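Local coordinates for 2-dehydropantoate 2-reductase (Geobacter metallireducens, PDB 3HN2), which probably catalyses the NADPH-dependent reduction of ketopantoate to pantoic acid, a step in the biosynthesis of pantothenate, at residues L141-P153 with F166-L179. Sequence-based numbering, arbitrary orientation.
Sequences LGAGRIILGEFLP and FRQAGVDCRTTDDL
In the beta-alpha-beta unit that ends the sheet of the N-terminal domain, Ile-146, Ile-147 and Leu-148 pair in parallel with Cys-173, Arg-174 and Thr-175 of the outermost strand. Four backbone bonds alternate along the pair: Ile-146 N to Asp-172 O, Arg-174 N to Ile-146 O (2.8 Å), Leu-148 N to Arg-174 O, and Thr-176 N to Leu-148 O (3.2 Å). The connecting helix 157-168 returns over the face that carries Ile-146, Leu-148 and Cys-173. There Ile-146 CD1 sits over one face of the Phe-166 ring in a CH-pi contact, 4.1 Å from its centroid, and also touches Val-171 CG1 at 3.9 Å. Ile-146 CG1 lies beside the backbone N (chi1 -56°), which sends the extended branch to that ring. Leu-148 reaches the same ring obliquely and rests CD1 on Cys-173 SG (3.7 Å). On the opposite face, which carries Ile-147 and Arg-174, Ile-147 CG2 meets Thr-176 CG2 (3.8 Å). Farther along, Leu-179, first residue of helix 179-200, lays its CB 3.9 Å from Gly-149 CA, where the lack of a side chain permits the close approach. Parallel strands with one face buried under their connecting helix typify the beta-alpha-beta crossover, here closing a Rossmann-type domain.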
ATOM      1  N   LEU A 141       1.935  -5.613  11.765  1.00 55.84           N
ATOM      2  CA  LEU A 141       1.904  -4.206  11.357  1.00 61.82           C
ATOM      3  C   LEU A 141       0.972  -3.925  10.181  1.00 58.28           C
ATOM      4  O   LEU A 141       0.615  -2.770   9.932  1.00 61.47           O
ATOM      5  CB  LEU A 141       3.321  -3.700  11.045  1.00 60.77           C
ATOM      6  CG  LEU A 141       4.457  -3.991  12.035  1.00 67.08           C
ATOM      7  CD1 LEU A 141       5.770  -3.413  11.512  1.00 66.36           C
ATOM      8  CD2 LEU A 141       4.154  -3.472  13.445  1.00 58.09           C
ATOM      9  N   GLY A 142       0.587  -4.977   9.462  1.00 51.59           N
ATOM     10  CA  GLY A 142      -0.292  -4.842   8.303  1.00 51.58           C
ATOM     11  C   GLY A 142      -0.534  -6.129   7.537  1.00 52.07           C
ATOM     12  O   GLY A 142       0.163  -7.125   7.745  1.00 49.14           O
ATOM     13  N   ALA A 143      -1.536  -6.085   6.658  1.00 50.98           N
ATOM     14  CA  ALA A 143      -1.886  -7.168   5.731  1.00 44.12           C
ATOM     15  C   ALA A 143      -2.108  -8.520   6.420  1.00 44.23           C
ATOM     16  O   ALA A 143      -2.653  -8.568   7.522  1.00 46.76           O
ATOM     17  CB  ALA A 143      -0.854  -7.262   4.596  1.00 35.68           C
ATOM     18  N   GLY A 144      -1.696  -9.608   5.775  1.00 43.28           N
ATOM     19  CA  GLY A 144      -1.804 -10.936   6.365  1.00 44.35           C
ATOM     20  C   GLY A 144      -2.520 -11.919   5.466  1.00 49.26           C
ATOM     21  O   GLY A 144      -2.694 -13.083   5.829  1.00 49.58           O
ATOM     22  N   ARG A 145      -2.933 -11.449   4.290  1.00 52.11           N
ATOM     23  CA  ARG A 145      -3.683 -12.265   3.335  1.00 48.09           C
ATOM     24  C   ARG A 145      -2.858 -13.415   2.751  1.00 46.50           C
ATOM     25  O   ARG A 145      -1.631 -13.336   2.684  1.00 46.91           O
ATOM     26  CB  ARG A 145      -4.292 -11.391   2.232  1.00 49.78           C
ATOM     27  CG  ARG A 145      -3.300 -10.732   1.305  1.00 64.96           C
ATOM     28  CD  ARG A 145      -4.016 -10.072   0.138  1.00 82.32           C
ATOM     29  NE  ARG A 145      -3.089  -9.733  -0.939  1.00101.24           N
ATOM     30  CZ  ARG A 145      -2.759 -10.552  -1.936  1.00104.48           C
ATOM     31  NH1 ARG A 145      -3.278 -11.770  -2.010  1.00102.95           N
ATOM     32  NH2 ARG A 145      -1.905 -10.149  -2.866  1.00113.44           N
ATOM     33  N   ILE A 146      -3.537 -14.498   2.371  1.00 44.64           N
ATOM     34  CA  ILE A 146      -2.877 -15.713   1.886  1.00 31.00           C
ATOM     35  C   ILE A 146      -3.558 -16.211   0.605  1.00 33.43           C
ATOM     36  O   ILE A 146      -4.787 -16.209   0.515  1.00 38.37           O
ATOM     37  CB  ILE A 146      -2.903 -16.855   2.961  1.00 46.69           C
ATOM     38  CG1 ILE A 146      -2.272 -16.414   4.284  1.00 36.16           C
ATOM     39  CG2 ILE A 146      -2.189 -18.129   2.460  1.00 46.07           C
ATOM     40  CD1 ILE A 146      -2.338 -17.473   5.382  1.00 43.19           C
ATOM     41  N   ILE A 147      -2.767 -16.633  -0.380  1.00 31.39           N
ATOM     42  CA  ILE A 147      -3.301 -17.328  -1.552  1.00 33.55           C
ATOM     43  C   ILE A 147      -2.889 -18.812  -1.492  1.00 39.46           C
ATOM     44  O   ILE A 147      -1.698 -19.132  -1.452  1.00 36.52           O
ATOM     45  CB  ILE A 147      -2.832 -16.687  -2.885  1.00 31.85           C
ATOM     46  CG1 ILE A 147      -2.937 -15.156  -2.839  1.00 39.80           C
ATOM     47  CG2 ILE A 147      -3.638 -17.239  -4.066  1.00 26.27           C
ATOM     48  CD1 ILE A 147      -2.278 -14.466  -4.025  1.00 28.78           C
ATOM     49  N   LEU A 148      -3.882 -19.704  -1.486  1.00 38.09           N
ATOM     50  CA  LEU A 148      -3.655 -21.154  -1.313  1.00 32.21           C
ATOM     51  C   LEU A 148      -3.707 -21.945  -2.619  1.00 30.21           C
ATOM     52  O   LEU A 148      -4.706 -21.917  -3.336  1.00 37.73           O
ATOM     53  CB  LEU A 148      -4.673 -21.749  -0.331  1.00 23.43           C
ATOM     54  CG  LEU A 148      -4.572 -21.377   1.151  1.00 14.65           C
ATOM     55  CD1 LEU A 148      -5.607 -22.085   1.970  1.00 33.33           C
ATOM     56  CD2 LEU A 148      -3.177 -21.631   1.706  1.00 11.17           C
ATOM     57  N   GLY A 149      -2.622 -22.650  -2.918  1.00 24.70           N
ATOM     58  CA  GLY A 149      -2.584 -23.546  -4.072  1.00 37.22           C
ATOM     59  C   GLY A 149      -2.132 -24.954  -3.705  1.00 34.73           C
ATOM     60  O   GLY A 149      -1.381 -25.156  -2.752  1.00 33.10           O
ATOM     61  N   GLU A 150      -2.586 -25.942  -4.457  1.00 37.21           N
ATOM     62  CA  GLU A 150      -2.054 -27.285  -4.267  1.00 49.04           C
ATOM     63  C   GLU A 150      -0.920 -27.539  -5.245  1.00 47.29           C
ATOM     64  O   GLU A 150      -1.013 -27.175  -6.424  1.00 51.04           O
ATOM     65  CB  GLU A 150      -3.141 -28.352  -4.376  1.00 39.23           C
ATOM     66  CG  GLU A 150      -4.062 -28.227  -5.566  1.00 67.40           C
ATOM     67  CD  GLU A 150      -5.090 -29.338  -5.632  1.00 76.41           C
ATOM     68  OE1 GLU A 150      -5.946 -29.268  -6.533  1.00 96.52           O
ATOM     69  OE2 GLU A 150      -5.046 -30.277  -4.801  1.00 91.35           O
ATOM     70  N   PHE A 151       0.165 -28.124  -4.742  1.00 43.14           N
ATOM     71  CA  PHE A 151       1.295 -28.488  -5.583  1.00 44.25           C
ATOM     72  C   PHE A 151       0.881 -29.483  -6.678  1.00 49.53           C
ATOM     73  O   PHE A 151       1.035 -29.199  -7.863  1.00 49.49           O
ATOM     74  CB  PHE A 151       2.451 -29.034  -4.746  1.00 41.02           C
ATOM     75  CG  PHE A 151       3.639 -29.449  -5.565  1.00 51.24           C
ATOM     76  CD1 PHE A 151       4.430 -28.487  -6.197  1.00 23.60           C
ATOM     77  CD2 PHE A 151       3.963 -30.800  -5.720  1.00 44.17           C
ATOM     78  CE1 PHE A 151       5.524 -28.857  -6.965  1.00 42.86           C
ATOM     79  CE2 PHE A 151       5.060 -31.183  -6.488  1.00 38.88           C
ATOM     80  CZ  PHE A 151       5.846 -30.209  -7.110  1.00 49.38           C
ATOM     81  N   LEU A 152       0.349 -30.634  -6.278  1.00 56.29           N
ATOM     82  CA  LEU A 152      -0.240 -31.563  -7.231  1.00 69.71           C
ATOM     83  C   LEU A 152      -1.722 -31.210  -7.359  1.00 79.96           C
ATOM     84  O   LEU A 152      -2.445 -31.207  -6.361  1.00 83.07           O
ATOM     85  CB  LEU A 152      -0.039 -33.013  -6.778  1.00 71.55           C
ATOM     86  CG  LEU A 152       0.411 -34.070  -7.803  1.00 76.13           C
ATOM     87  CD1 LEU A 152      -0.775 -34.690  -8.540  1.00 75.41           C
ATOM     88  CD2 LEU A 152       1.463 -33.530  -8.783  1.00 69.99           C
ATOM     89  N   PRO A 153      -2.179 -30.909  -8.592  1.00 89.52           N
ATOM     90  CA  PRO A 153      -3.439 -30.193  -8.817  1.00 93.95           C
ATOM     91  C   PRO A 153      -4.725 -31.032  -8.730  1.00 99.18           C
ATOM     92  O   PRO A 153      -5.604 -30.893  -9.593  1.00105.25           O
ATOM     93  CB  PRO A 153      -3.259 -29.642 -10.236  1.00 92.10           C
ATOM     94  CG  PRO A 153      -2.426 -30.668 -10.917  1.00 95.30           C
ATOM     95  CD  PRO A 153      -1.509 -31.246  -9.865  1.00 91.51           C
ATOM     96  N   PHE A 166      -9.030 -20.688   7.341  1.00 41.70           N
ATOM     97  CA  PHE A 166      -8.341 -19.401   7.530  1.00 51.79           C
ATOM     98  C   PHE A 166      -9.288 -18.211   7.626  1.00 46.83           C
ATOM     99  O   PHE A 166      -9.104 -17.356   8.484  1.00 47.47           O
ATOM    100  CB  PHE A 166      -7.306 -19.145   6.438  1.00 52.78           C
ATOM    101  CG  PHE A 166      -5.991 -19.826   6.674  1.00 54.08           C
ATOM    102  CD1 PHE A 166      -5.136 -19.383   7.677  1.00 43.17           C
ATOM    103  CD2 PHE A 166      -5.600 -20.898   5.883  1.00 41.69           C
ATOM    104  CE1 PHE A 166      -3.914 -20.005   7.897  1.00 51.10           C
ATOM    105  CE2 PHE A 166      -4.381 -21.524   6.092  1.00 59.62           C
ATOM    106  CZ  PHE A 166      -3.534 -21.075   7.100  1.00 53.89           C
ATOM    107  N   ARG A 167     -10.291 -18.166   6.747  1.00 50.53           N
ATOM    108  CA  ARG A 167     -11.292 -17.086   6.728  1.00 46.39           C
ATOM    109  C   ARG A 167     -12.123 -17.022   8.007  1.00 54.10           C
ATOM    110  O   ARG A 167     -12.482 -15.934   8.461  1.00 61.92           O
ATOM    111  CB  ARG A 167     -12.203 -17.192   5.503  1.00 41.21           C
ATOM    112  CG  ARG A 167     -11.550 -16.752   4.190  1.00 43.61           C
ATOM    113  CD  ARG A 167     -12.562 -16.651   3.046  1.00 43.57           C
ATOM    114  NE  ARG A 167     -13.154 -17.947   2.702  1.00 41.13           N
ATOM    115  CZ  ARG A 167     -12.823 -18.685   1.642  1.00 55.35           C
ATOM    116  NH1 ARG A 167     -13.426 -19.850   1.433  1.00 67.80           N
ATOM    117  NH2 ARG A 167     -11.897 -18.271   0.788  1.00 46.73           N
ATOM    118  N   GLN A 168     -12.409 -18.193   8.584  1.00 59.68           N
ATOM    119  CA  GLN A 168     -13.045 -18.314   9.900  1.00 58.32           C
ATOM    120  C   GLN A 168     -12.201 -17.696  11.013  1.00 55.97           C
ATOM    121  O   GLN A 168     -12.737 -17.192  12.003  1.00 55.56           O
ATOM    122  CB  GLN A 168     -13.297 -19.786  10.230  1.00 61.73           C
ATOM    123  CG  GLN A 168     -14.562 -20.368   9.617  1.00 80.98           C
ATOM    124  CD  GLN A 168     -15.810 -20.002  10.394  1.00 92.88           C
ATOM    125  OE1 GLN A 168     -15.869 -20.169  11.614  1.00100.67           O
ATOM    126  NE2 GLN A 168     -16.820 -19.503   9.689  1.00 91.08           N
ATOM    127  N   ALA A 169     -10.883 -17.744  10.836  1.00 54.18           N
ATOM    128  CA  ALA A 169      -9.931 -17.233  11.813  1.00 48.65           C
ATOM    129  C   ALA A 169      -9.632 -15.752  11.602  1.00 44.38           C
ATOM    130  O   ALA A 169      -8.869 -15.162  12.359  1.00 40.90           O
ATOM    131  CB  ALA A 169      -8.646 -18.051  11.768  1.00 47.09           C
ATOM    132  N   GLY A 170     -10.236 -15.159  10.575  1.00 48.32           N
ATOM    133  CA  GLY A 170     -10.083 -13.730  10.305  1.00 53.28           C
ATOM    134  C   GLY A 170      -8.944 -13.400   9.360  1.00 58.67           C
ATOM    135  O   GLY A 170      -8.505 -12.247   9.284  1.00 54.28           O
ATOM    136  N   VAL A 171      -8.462 -14.419   8.648  1.00 57.35           N
ATOM    137  CA  VAL A 171      -7.419 -14.249   7.640  1.00 56.74           C
ATOM    138  C   VAL A 171      -8.086 -14.146   6.270  1.00 55.27           C
ATOM    139  O   VAL A 171      -8.868 -15.020   5.890  1.00 55.68           O
ATOM    140  CB  VAL A 171      -6.391 -15.422   7.660  1.00 58.67           C
ATOM    141  CG1 VAL A 171      -5.262 -15.193   6.652  1.00 47.26           C
ATOM    142  CG2 VAL A 171      -5.812 -15.607   9.055  1.00 62.94           C
ATOM    143  N   ASP A 172      -7.793 -13.067   5.546  1.00 45.05           N
ATOM    144  CA  ASP A 172      -8.310 -12.881   4.193  1.00 43.22           C
ATOM    145  C   ASP A 172      -7.639 -13.895   3.268  1.00 44.66           C
ATOM    146  O   ASP A 172      -6.490 -13.729   2.872  1.00 41.74           O
ATOM    147  CB  ASP A 172      -8.066 -11.442   3.724  1.00 38.45           C
ATOM    148  CG  ASP A 172      -8.720 -11.142   2.392  1.00 39.09           C
ATOM    149  OD1 ASP A 172      -7.985 -10.862   1.426  1.00 45.66           O
ATOM    150  OD2 ASP A 172      -9.967 -11.180   2.306  1.00 53.01           O
ATOM    151  N   CYS A 173      -8.354 -14.965   2.945  1.00 55.30           N
ATOM    152  CA  CYS A 173      -7.718 -16.114   2.303  1.00 46.91           C
ATOM    153  C   CYS A 173      -8.338 -16.482   0.963  1.00 45.72           C
ATOM    154  O   CYS A 173      -9.524 -16.795   0.880  1.00 48.87           O
ATOM    155  CB  CYS A 173      -7.727 -17.307   3.247  1.00 43.46           C
ATOM    156  SG  CYS A 173      -6.668 -18.653   2.718  1.00 71.76           S
ATOM    157  N   ARG A 174      -7.516 -16.442  -0.081  1.00 43.28           N
ATOM    158  CA  ARG A 174      -7.961 -16.688  -1.451  1.00 46.04           C
ATOM    159  C   ARG A 174      -7.505 -18.084  -1.921  1.00 41.15           C
ATOM    160  O   ARG A 174      -6.863 -18.817  -1.172  1.00 41.97           O
ATOM    161  CB  ARG A 174      -7.448 -15.554  -2.364  1.00 44.96           C
ATOM    162  CG  ARG A 174      -8.187 -15.351  -3.696  1.00 60.77           C
ATOM    163  CD  ARG A 174      -9.706 -15.317  -3.540  1.00 82.31           C
ATOM    164  NE  ARG A 174     -10.375 -16.014  -4.639  1.00 91.30           N
ATOM    165  CZ  ARG A 174     -10.935 -17.221  -4.546  1.00 93.08           C
ATOM    166  NH1 ARG A 174     -11.513 -17.767  -5.610  1.00 77.78           N
ATOM    167  NH2 ARG A 174     -10.929 -17.884  -3.394  1.00 90.78           N
ATOM    168  N   THR A 175      -7.854 -18.451  -3.148  1.00 38.67           N
ATOM    169  CA  THR A 175      -7.495 -19.741  -3.721  1.00 43.21           C
ATOM    170  C   THR A 175      -7.210 -19.578  -5.212  1.00 45.84           C
ATOM    171  O   THR A 175      -7.916 -18.843  -5.907  1.00 48.95           O
ATOM    172  CB  THR A 175      -8.611 -20.787  -3.440  1.00 43.48           C
ATOM    173  OG1 THR A 175      -8.351 -21.411  -2.178  1.00 29.93           O
ATOM    174  CG2 THR A 175      -8.706 -21.859  -4.523  1.00 42.54           C
ATOM    175  N   THR A 176      -6.158 -20.241  -5.687  1.00 47.11           N
ATOM    176  CA  THR A 176      -5.797 -20.200  -7.101  1.00 48.08           C
ATOM    177  C   THR A 176      -5.549 -21.608  -7.667  1.00 45.43           C
ATOM    178  O   THR A 176      -5.350 -22.557  -6.909  1.00 47.08           O
ATOM    179  CB  THR A 176      -4.590 -19.253  -7.346  1.00 44.90           C
ATOM    180  OG1 THR A 176      -4.482 -18.948  -8.743  1.00 46.73           O
ATOM    181  CG2 THR A 176      -3.281 -19.863  -6.838  1.00 46.25           C
ATOM    182  N   ASP A 177      -5.591 -21.730  -8.993  1.00 48.30           N
ATOM    183  CA  ASP A 177      -5.291 -22.990  -9.688  1.00 54.34           C
ATOM    184  C   ASP A 177      -3.839 -23.010 -10.157  1.00 56.61           C
ATOM    185  O   ASP A 177      -3.295 -24.063 -10.515  1.00 48.44           O
ATOM    186  CB  ASP A 177      -6.214 -23.183 -10.897  1.00 51.43           C
ATOM    187  CG  ASP A 177      -7.673 -23.343 -10.512  1.00 47.56           C
ATOM    188  OD1 ASP A 177      -7.986 -23.353  -9.303  1.00 63.85           O
ATOM    189  OD2 ASP A 177      -8.512 -23.458 -11.431  1.00 50.89           O
ATOM    190  N   ASP A 178      -3.223 -21.831 -10.156  1.00 54.96           N
ATOM    191  CA  ASP A 178      -1.843 -21.679 -10.584  1.00 49.41           C
ATOM    192  C   ASP A 178      -1.006 -21.170  -9.416  1.00 53.90           C
ATOM    193  O   ASP A 178      -0.732 -19.966  -9.294  1.00 56.35           O
ATOM    194  CB  ASP A 178      -1.767 -20.740 -11.786  1.00 48.65           C
ATOM    195  CG  ASP A 178      -0.592 -21.042 -12.696  1.00 66.97           C
ATOM    196  OD1 ASP A 178       0.273 -21.876 -12.325  1.00 58.32           O
ATOM    197  OD2 ASP A 178      -0.538 -20.427 -13.788  1.00 63.81           O
ATOM    198  N   LEU A 179      -0.638 -22.109  -8.545  1.00 56.66           N
ATOM    199  CA  LEU A 179       0.240 -21.859  -7.404  1.00 56.07           C
ATOM    200  C   LEU A 179       1.608 -21.363  -7.870  1.00 56.91           C
ATOM    201  O   LEU A 179       2.154 -20.394  -7.325  1.00 51.67           O
ATOM    202  CB  LEU A 179       0.405 -23.147  -6.590  1.00 57.35           C
ATOM    203  CG  LEU A 179       1.499 -23.214  -5.519  1.00 49.60           C
ATOM    204  CD1 LEU A 179       1.193 -22.248  -4.390  1.00 35.62           C
ATOM    205  CD2 LEU A 179       1.639 -24.636  -4.988  1.00 52.81           C
TER